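Local coordinates for PA3566 protein (Pseudomonas aeruginosa, PDB 1X7V) that is of unknown function but belongs to the antibiotic biosynthesis monooxygenase family, so it may act as an oxidoreductase, at residues 25-30 against 53-58; 36-41 against 67-72. All coordinates share one frame; numbering follows the deposited sequence.

Contact 1: residues 25-30 against 53-58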
loop_
_atom_site.group_PDB
_atom_site.type_symbol
_atom_site.label_atom_id
_atom_site.label_comp_id
_atom_site.label_asym_id
_atom_site.label_seq_id
_atom_site.Cartn_x
_atom_site.Cartn_y
_atom_site.Cartn_z
ATOM N N ARG A 25 -1.023 3.730 11.752
ATOM C CA ARG A 25 0.333 4.119 12.168
ATOM C C ARG A 25 1.338 3.407 11.281
ATOM O O ARG A 25 2.240 4.019 10.750
ATOM C CB ARG A 25 0.568 3.765 13.636
ATOM C CG ARG A 25 1.916 4.115 14.087
ATOM C CD ARG A 25 2.036 4.058 15.574
ATOM N NE ARG A 25 1.634 2.776 16.055
ATOM C CZ ARG A 25 0.666 2.552 16.948
ATOM N NH1 ARG A 25 -0.010 3.537 17.571
ATOM N NH2 ARG A 25 0.414 1.313 17.252
ATOM N N GLU A 26 1.143 2.115 11.091
ATOM C CA GLU A 26 2.056 1.299 10.324
ATOM C C GLU A 26 2.032 1.635 8.838
ATOM O O GLU A 26 3.104 1.715 8.208
ATOM C CB GLU A 26 1.757 -0.182 10.577
ATOM C CG GLU A 26 2.057 -0.613 12.019
ATOM C CD GLU A 26 3.523 -0.365 12.471
ATOM O OE1 GLU A 26 4.415 -1.050 11.913
ATOM O OE2 GLU A 26 3.795 0.486 13.399
ATOM N N LEU A 27 0.834 1.791 8.277
ATOM C CA LEU A 27 0.657 2.177 6.847
ATOM C C LEU A 27 1.240 3.558 6.548
ATOM O O LEU A 27 1.863 3.793 5.507
ATOM C CB LEU A 27 -0.826 2.113 6.449
ATOM C CG LEU A 27 -1.481 0.755 6.412
ATOM C CD1 LEU A 27 -3.001 0.834 6.213
ATOM C CD2 LEU A 27 -0.802 -0.150 5.312
ATOM N N ARG A 28 1.083 4.504 7.464
ATOM C CA ARG A 28 1.572 5.884 7.219
ATOM C C ARG A 28 3.126 5.879 7.012
ATOM O O ARG A 28 3.696 6.650 6.204
ATOM C CB ARG A 28 1.193 6.797 8.366
ATOM C CG ARG A 28 -0.267 7.306 8.370
ATOM C CD ARG A 28 -0.471 8.142 9.638
ATOM N NE ARG A 28 -1.779 8.794 9.720
ATOM C CZ ARG A 28 -2.122 9.935 9.126
ATOM N NH1 ARG A 28 -1.271 10.622 8.377
ATOM N NH2 ARG A 28 -3.343 10.418 9.304
ATOM N N ALA A 29 3.779 4.954 7.682
ATOM C CA ALA A 29 5.239 4.847 7.665
ATOM C C ALA A 29 5.718 4.499 6.287
ATOM O O ALA A 29 6.901 4.789 5.933
ATOM C CB ALA A 29 5.717 3.793 8.624
ATOM N N LEU A 30 4.848 3.844 5.525
ATOM C CA LEU A 30 5.228 3.428 4.150
ATOM C C LEU A 30 5.336 4.574 3.139
ATOM O O LEU A 30 6.016 4.449 2.096
ATOM C CB LEU A 30 4.242 2.388 3.650
ATOM C CG LEU A 30 4.357 1.035 4.360
ATOM C CD1 LEU A 30 3.180 0.122 4.004
ATOM C CD2 LEU A 30 5.609 0.379 3.956
ATOM N N HIS A 53 -11.694 0.702 9.878
ATOM C CA HIS A 53 -10.797 -0.431 9.664
ATOM C C HIS A 53 -10.328 -0.653 8.241
ATOM O O HIS A 53 -9.458 -1.514 8.033
ATOM C CB HIS A 53 -11.500 -1.688 10.142
ATOM C CG HIS A 53 -11.864 -1.644 11.591
ATOM N ND1 HIS A 53 -11.006 -2.067 12.578
ATOM C CD2 HIS A 53 -12.965 -1.187 12.213
ATOM C CE1 HIS A 53 -11.569 -1.875 13.761
ATOM N NE2 HIS A 53 -12.761 -1.337 13.568
ATOM N N LEU A 54 -10.859 0.120 7.292
ATOM C CA LEU A 54 -10.565 -0.057 5.855
ATOM C C LEU A 54 -9.724 1.086 5.333
ATOM O O LEU A 54 -10.063 2.255 5.512
ATOM C CB LEU A 54 -11.819 -0.104 5.028
ATOM C CG LEU A 54 -12.424 -1.473 4.799
ATOM C CD1 LEU A 54 -13.816 -1.303 4.256
ATOM C CD2 LEU A 54 -11.493 -2.225 3.823
ATOM N N PHE A 55 -8.600 0.712 4.733
ATOM C CA PHE A 55 -7.609 1.623 4.158
ATOM C C PHE A 55 -7.330 1.200 2.741
ATOM O O PHE A 55 -7.500 0.025 2.399
ATOM C CB PHE A 55 -6.293 1.576 4.917
ATOM C CG PHE A 55 -6.425 1.900 6.380
ATOM C CD1 PHE A 55 -6.767 0.932 7.302
ATOM C CD2 PHE A 55 -6.315 3.191 6.804
ATOM C CE1 PHE A 55 -6.944 1.289 8.642
ATOM C CE2 PHE A 55 -6.469 3.508 8.061
ATOM C CZ PHE A 55 -6.792 2.533 8.993
ATOM N N TYR A 56 -6.888 2.168 1.947
ATOM C CA TYR A 56 -6.636 1.950 0.511
ATOM C C TYR A 56 -5.348 2.601 0.168
ATOM O O TYR A 56 -5.195 3.806 0.424
ATOM C CB TYR A 56 -7.739 2.593 -0.350
ATOM C CG TYR A 56 -9.128 2.171 0.001
ATOM C CD1 TYR A 56 -9.852 2.828 1.012
ATOM C CD2 TYR A 56 -9.738 1.102 -0.631
ATOM C CE1 TYR A 56 -11.170 2.457 1.353
ATOM C CE2 TYR A 56 -11.052 0.722 -0.297
ATOM C CZ TYR A 56 -11.751 1.396 0.714
ATOM O OH TYR A 56 -13.046 1.031 1.063
HETATM N N MSE A 57 -4.406 1.837 -0.413
HETATM C CA MSE A 57 -3.208 2.463 -0.976
HETATM C C MSE A 57 -3.419 2.483 -2.489
HETATM O O MSE A 57 -3.670 1.434 -3.074
HETATM C CB MSE A 57 -1.932 1.672 -0.623
HETATM C CG MSE A 57 -0.658 2.425 -0.771
HETATM SE SE MSE A 57 -0.503 3.702 0.740
HETATM C CE MSE A 57 0.104 2.372 2.234
ATOM N N ILE A 58 -3.337 3.658 -3.092
ATOM C CA ILE A 58 -3.402 3.816 -4.551
ATOM C C ILE A 58 -1.985 4.108 -4.980
ATOM O O ILE A 58 -1.363 5.095 -4.567
ATOM C CB ILE A 58 -4.383 4.916 -5.034
ATOM C CG1 ILE A 58 -5.828 4.676 -4.482
ATOM C CG2 ILE A 58 -4.382 4.990 -6.587
ATOM C CD1 ILE A 58 -6.771 5.774 -4.802
#

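Contact 2: residues 36-41 against 67-72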
loop_
_atom_site.group_PDB
_atom_site.type_symbol
_atom_site.label_atom_id
_atom_site.label_comp_id
_atom_site.label_asym_id
_atom_site.label_seq_id
_atom_site.Cartn_x
_atom_site.Cartn_y
_atom_site.Cartn_z
ATOM N N ALA A 36 9.494 8.207 -2.717
ATOM C CA ALA A 36 10.847 8.564 -3.128
ATOM C C ALA A 36 11.440 7.528 -4.078
ATOM O O ALA A 36 12.420 7.816 -4.776
ATOM C CB ALA A 36 11.736 8.718 -1.899
ATOM N N GLU A 37 10.885 6.308 -4.077
ATOM C CA GLU A 37 11.493 5.219 -4.856
ATOM C C GLU A 37 11.478 5.493 -6.363
ATOM O O GLU A 37 10.532 6.034 -6.893
ATOM C CB GLU A 37 10.781 3.908 -4.592
ATOM C CG GLU A 37 11.007 3.342 -3.245
ATOM C CD GLU A 37 10.248 2.025 -3.115
ATOM O OE1 GLU A 37 10.572 1.114 -3.929
ATOM O OE2 GLU A 37 9.343 1.918 -2.240
ATOM N N ALA A 38 12.556 5.070 -7.033
ATOM C CA ALA A 38 12.621 5.076 -8.489
ATOM C C ALA A 38 11.352 4.431 -9.049
ATOM O O ALA A 38 10.910 3.377 -8.547
ATOM C CB ALA A 38 13.805 4.279 -8.945
ATOM N N GLY A 39 10.781 5.049 -10.077
ATOM C CA GLY A 39 9.632 4.523 -10.760
ATOM C C GLY A 39 8.295 4.680 -10.040
ATOM O O GLY A 39 7.293 4.168 -10.547
ATOM N N CYS A 40 8.274 5.304 -8.852
ATOM C CA CYS A 40 7.016 5.504 -8.133
ATOM C C CYS A 40 6.338 6.759 -8.626
ATOM O O CYS A 40 6.813 7.885 -8.384
ATOM C CB CYS A 40 7.205 5.555 -6.589
ATOM S SG CYS A 40 5.592 5.585 -5.798
ATOM N N LEU A 41 5.242 6.568 -9.343
ATOM C CA LEU A 41 4.460 7.673 -9.887
ATOM C C LEU A 41 3.329 8.135 -8.982
ATOM O O LEU A 41 2.837 9.226 -9.125
ATOM C CB LEU A 41 3.905 7.289 -11.266
ATOM C CG LEU A 41 4.983 6.997 -12.269
ATOM C CD1 LEU A 41 4.329 6.651 -13.589
ATOM C CD2 LEU A 41 5.873 8.187 -12.382
ATOM N N LEU A 67 7.935 -2.050 -9.246
ATOM C CA LEU A 67 7.143 -2.683 -8.180
ATOM C C LEU A 67 7.919 -3.787 -7.458
ATOM O O LEU A 67 7.851 -3.914 -6.230
ATOM C CB LEU A 67 5.837 -3.246 -8.740
ATOM C CG LEU A 67 4.932 -4.063 -7.810
ATOM C CD1 LEU A 67 4.674 -3.275 -6.558
ATOM C CD2 LEU A 67 3.625 -4.498 -8.480
ATOM N N GLU A 68 8.631 -4.597 -8.214
ATOM C CA GLU A 68 9.443 -5.688 -7.645
ATOM C C GLU A 68 10.534 -5.150 -6.713
ATOM O O GLU A 68 10.699 -5.602 -5.596
ATOM C CB GLU A 68 9.989 -6.574 -8.770
ATOM C CG GLU A 68 9.176 -7.931 -9.040
ATOM C CD GLU A 68 7.716 -7.887 -9.661
ATOM O OE1 GLU A 68 7.499 -8.657 -10.637
ATOM O OE2 GLU A 68 6.765 -7.200 -9.161
ATOM N N ARG A 69 11.217 -4.105 -7.141
ATOM C CA ARG A 69 12.170 -3.413 -6.264
ATOM C C ARG A 69 11.514 -2.854 -4.961
ATOM O O ARG A 69 12.051 -2.964 -3.864
ATOM C CB ARG A 69 12.815 -2.290 -7.067
ATOM C CG ARG A 69 13.751 -2.713 -8.162
ATOM C CD ARG A 69 14.638 -1.534 -8.595
ATOM N NE ARG A 69 13.847 -0.392 -9.052
ATOM C CZ ARG A 69 13.424 -0.224 -10.305
ATOM N NH1 ARG A 69 13.699 -1.140 -11.238
ATOM N NH2 ARG A 69 12.685 0.853 -10.621
ATOM N N HIS A 70 10.356 -2.234 -5.076
ATOM C CA HIS A 70 9.616 -1.778 -3.902
ATOM C C HIS A 70 9.479 -2.842 -2.800
ATOM O O HIS A 70 9.672 -2.558 -1.611
ATOM C CB HIS A 70 8.256 -1.238 -4.350
ATOM C CG HIS A 70 7.306 -0.914 -3.239
ATOM N ND1 HIS A 70 7.540 0.077 -2.305
ATOM C CD2 HIS A 70 6.091 -1.435 -2.939
ATOM C CE1 HIS A 70 6.508 0.146 -1.481
ATOM N NE2 HIS A 70 5.623 -0.775 -1.833
ATOM N N GLN A 71 9.249 -4.084 -3.189
ATOM C CA GLN A 71 9.051 -5.147 -2.184
ATOM C C GLN A 71 10.311 -5.690 -1.533
ATOM O O GLN A 71 10.259 -6.472 -0.537
ATOM C CB GLN A 71 8.298 -6.289 -2.803
ATOM C CG GLN A 71 6.941 -5.878 -3.231
ATOM C CD GLN A 71 6.303 -6.974 -3.953
ATOM O OE1 GLN A 71 5.907 -7.989 -3.311
ATOM N NE2 GLN A 71 6.202 -6.843 -5.296
ATOM N N ASN A 72 11.451 -5.288 -2.077
ATOM C CA ASN A 72 12.703 -5.645 -1.476
ATOM C C ASN A 72 13.253 -4.556 -0.592
ATOM O O ASN A 72 14.301 -4.724 -0.025
ATOM C CB ASN A 72 13.660 -6.052 -2.564
ATOM C CG ASN A 72 13.248 -7.376 -3.179
ATOM O OD1 ASN A 72 13.823 -8.402 -2.854
ATOM N ND2 ASN A 72 12.177 -7.376 -3.966
HETATM O O HOH W 1 11.509 0.889 -7.342
#

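Contact 1: residues 25-30 against 53-58
Leu27, on helix 20-36, packs on Phe55 and Met57 of strand 54-61 in the core of a ferredoxin-like alpha/beta plait. The helix lies over the antiparallel sheet and runs almost along the strand. The axes of segments 25-30 and 54-58 come within 10.8 Å and run 8° from parallel. The contact is apolar and buried.

From CB, which points toward the strand, the Leu27 side chain continues to CG, which stands beside the backbone N, chi1 -67°. There the two methyls part, CD1 to Phe55 and CD2 toward the tip of Met57. Leu27 CD1 is 3.6 Å from Phe55 ring atom CG and sits equally near Phe55 CB. It therefore touches the root of the aromatic side chain rather than its far end. Leu27 CD2 lies 4.1 Å from CE of Met57, a selenomethionine.

The Met57 chain bends at chi2 and chi3 and brings its methyl CE up to the helix, with CG anti to the backbone N (chi1 -162°). Phe79 of helix 74-80 touches both Leu27 and Leu30, and Tyr43 of strand 40-47 meets Leu30 and Met57. The terminal methyl CE of Met57 also packs against Leu30 CD1 at 4.2 Å and the carbonyl O of Leu27 at 4.0 Å.

Contact 2: residues 36-41 against 67-72
Glu37 reaches across to His70 and joins the loop after helix 20-36 to helix 64-71, on the helical side of the alpha/beta plait. Glu37 opens a type II beta turn that ends at Cys40, where strand 40-47 starts. Gly39 holds the positive-phi position, and Cys40 N bonds back to Glu37 O at 3.1 Å.

Glu37, Arg69 and His70 bury the most surface here. The Glu37 chain is extended beyond CG, with chi2 at 180°, and carries its carboxylate to the edge of the imidazole. His70 ND1 donates to Glu37 OE2 over 2.6 Å, with an angle of 163° at the hydrogen. OE2 receives it on its syn lone pair and lies near the ring plane. Carboxylate and ring are nearly coplanar, 24° apart. Glu37 OE1 rests against the root of the histidine, 3.0 Å from His70 CA. OE2 is also bonded to His75 NE2, so two histidines grip one oxygen. Phe76 meets the His70 ring edge-to-face, and the rings of Trp61 and Tyr43 also touch it.

Arg69 lies farther out, beside Ala38. Its guanidinium turns an edge to the Ala38 carbonyl, but NH2 is 3.7 Å from that O, too long for a hydrogen bond. A water makes the link: it donates to Ala38 O at 2.8 Å and weakly accepts from Arg69 NE at 3.2 Å.

Overall arrangement
From the N terminus the chain first forms strand 7-15, then helix 20-36, which supplies the first segment of contact 1. The loop after that helix and the start of strand 40-47 supply the first segment of contact 2. The chain then turns back as a hairpin into strand 54-61, where contact 1 closes a loop of 22 residues. Helix 64-71 follows, and contact 2 closes a loop of 25. The segments alternate, so the two loops cross rather than nest. Contact 1 holds a helix on the sheet; contact 2 ties a second helix to the entry of strand 40-47, an outermost strand within this chain. Their centres lie about 17 Å apart, and they do not touch.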